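Local atomic coordinates of P-granule scaffold (Caenorhabditis japonica, PDB entry 5W4A), a protein that probably serves as a scaffold of germ (P) granules, RNA-protein assemblies of the worm germline linked to mRNA repression. Residues Glu184-Ala187 / Asp188-Val192. Sequence-based numbering, arbitrary orientation.
Sequences EDTA and DEVEV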
loop_
_atom_site.group_PDB
_atom_site.type_symbol
_atom_site.label_atom_id
_atom_site.label_comp_id
_atom_site.label_asym_id
_atom_site.label_seq_id
_atom_site.Cartn_x
_atom_site.Cartn_y
_atom_site.Cartn_z
ATOM N N GLU C 184 0.427 23.335 2.354
ATOM C CA GLU C 184 0.808 23.588 0.968
ATOM C C GLU C 184 1.462 22.365 0.310
ATOM O O GLU C 184 1.309 22.162 -0.900
ATOM C CB GLU C 184 1.740 24.812 0.896
ATOM C CG GLU C 184 3.080 24.615 1.586
ATOM C CD GLU C 184 3.938 25.880 1.617
ATOM O OE1 GLU C 184 3.448 26.957 1.202
ATOM O OE2 GLU C 184 5.106 25.787 2.062
ATOM N N ASP C 185 2.163 21.531 1.084
ATOM C CA ASP C 185 2.828 20.349 0.531
ATOM C C ASP C 185 1.849 19.200 0.261
ATOM O O ASP C 185 2.057 18.432 -0.677
ATOM C CB ASP C 185 3.928 19.876 1.487
ATOM C CG ASP C 185 5.000 20.943 1.709
ATOM O OD1 ASP C 185 5.353 21.591 0.709
ATOM O OD2 ASP C 185 5.429 21.137 2.864
ATOM N N THR C 186 0.783 19.078 1.046
ATOM C CA THR C 186 -0.104 17.919 0.927
ATOM C C THR C 186 -1.403 18.248 0.212
ATOM O O THR C 186 -2.198 17.342 -0.041
ATOM C CB THR C 186 -0.440 17.367 2.314
ATOM O OG1 THR C 186 -1.156 18.377 3.038
ATOM C CG2 THR C 186 0.819 16.933 3.098
ATOM N N ALA C 187 -1.642 19.522 -0.120
ATOM C CA ALA C 187 -2.970 19.943 -0.577
ATOM C C ALA C 187 -3.454 19.189 -1.815
ATOM O O ALA C 187 -4.632 18.794 -1.897
ATOM C CB ALA C 187 -2.959 21.447 -0.843
ATOM N N ASP C 188 -2.588 18.986 -2.809
ATOM C CA ASP C 188 -3.041 18.312 -4.020
ATOM C C ASP C 188 -3.436 16.860 -3.730
ATOM O O ASP C 188 -4.400 16.346 -4.308
ATOM C CB ASP C 188 -1.952 18.387 -5.093
ATOM C CG ASP C 188 -1.808 19.793 -5.679
ATOM O OD1 ASP C 188 -2.581 20.692 -5.281
ATOM O OD2 ASP C 188 -0.915 19.986 -6.519
ATOM N N GLU C 189 -2.712 16.196 -2.834
ATOM C CA GLU C 189 -3.062 14.830 -2.479
ATOM C C GLU C 189 -4.341 14.777 -1.650
ATOM O O GLU C 189 -5.160 13.871 -1.834
ATOM C CB GLU C 189 -1.908 14.178 -1.723
ATOM C CG GLU C 189 -0.690 13.943 -2.626
ATOM C CD GLU C 189 0.617 13.784 -1.885
ATOM O OE1 GLU C 189 0.642 13.237 -0.759
ATOM O OE2 GLU C 189 1.671 14.239 -2.436
ATOM N N VAL C 190 -4.511 15.731 -0.725
ATOM C CA VAL C 190 -5.752 15.803 0.047
ATOM C C VAL C 190 -6.940 15.960 -0.890
ATOM O O VAL C 190 -7.983 15.322 -0.709
ATOM C CB VAL C 190 -5.693 16.943 1.068
ATOM C CG1 VAL C 190 -7.063 17.131 1.784
ATOM C CG2 VAL C 190 -4.597 16.696 2.099
ATOM N N GLU C 191 -6.774 16.763 -1.952
ATOM C CA GLU C 191 -7.863 16.928 -2.913
ATOM C C GLU C 191 -8.236 15.613 -3.594
ATOM O O GLU C 191 -9.418 15.332 -3.796
ATOM C CB GLU C 191 -7.509 18.006 -3.944
ATOM C CG GLU C 191 -8.644 18.244 -4.904
ATOM C CD GLU C 191 -8.340 19.293 -5.958
ATOM O OE1 GLU C 191 -7.176 19.383 -6.413
ATOM O OE2 GLU C 191 -9.286 20.016 -6.333
ATOM N N VAL C 192 -7.248 14.774 -3.945
ATOM C CA VAL C 192 -7.549 13.477 -4.527
ATOM C C VAL C 192 -8.314 12.588 -3.528
ATOM O O VAL C 192 -9.288 11.909 -3.889
ATOM C CB VAL C 192 -6.258 12.790 -5.021
ATOM C CG1 VAL C 192 -6.575 11.381 -5.513
ATOM C CG2 VAL C 192 -5.580 13.632 -6.097
HETATM O O HOH W 1 0.165 20.281 -2.729
HETATM O O HOH W 2 3.526 15.818 -1.236
HETATM O O HOH W 3 0.130 17.205 -2.480
#
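Water 1 bridges the backbones of Glu-184 and Asp-188: it donates to Glu-184 O and accepts from Asp-188 N (3.0 Å). The carbonyl of Asp-185 gathers further water. Water 3 donates to Asp-185 O and accepts from Glu-189 N at 3.0 Å, so two amides of the opening helical turn are satisfied by solvent held against the preceding loop. Water 2 joins the same Asp-185 O to the carboxylate of Glu-189, donating to its OE2 at 2.7 Å. The Glu-189 chain, extended beyond CG, brings the carboxylate to this water, while OE1 forms a salt bridge with Arg-128 of the second subunit; the two oxygens thus have different partners, which should restrict rotation of the group. Thr-186, buried, carries the direct contact with Val-190 through both backbone and side chain. Its O accepts a nearly straight bond from Val-190 N (2.9 Å, N-H...O 167°), and CG2 of Val-190 lies 3.3 Å from that same Thr-186 O. With chi1 at 63°, Thr-186 OG1 sits between its own N and C and turns back into the loop, where it is hydrogen-bonded to Leu-181 O and Asp-183 N; the Val-190 side chain crosses that of Thr-186 at a slant, CG2 coming to 3.9 Å from Thr-186 OG1. Phe-157 of helix 153-160 packs on Thr-186, Glu-189 and Val-190. Ala-187 then adds the next bond, its O receiving Glu-191 N at 3.0 Å, with the donor tilted 24° from the carbonyl plane. The i to i+4 bonds 186-190 and 187-191 begin the helix, and first-turn N-H groups taken up by water mark the N-terminal turn of helix 187-201, with Glu-189 on the side facing the dimer partner.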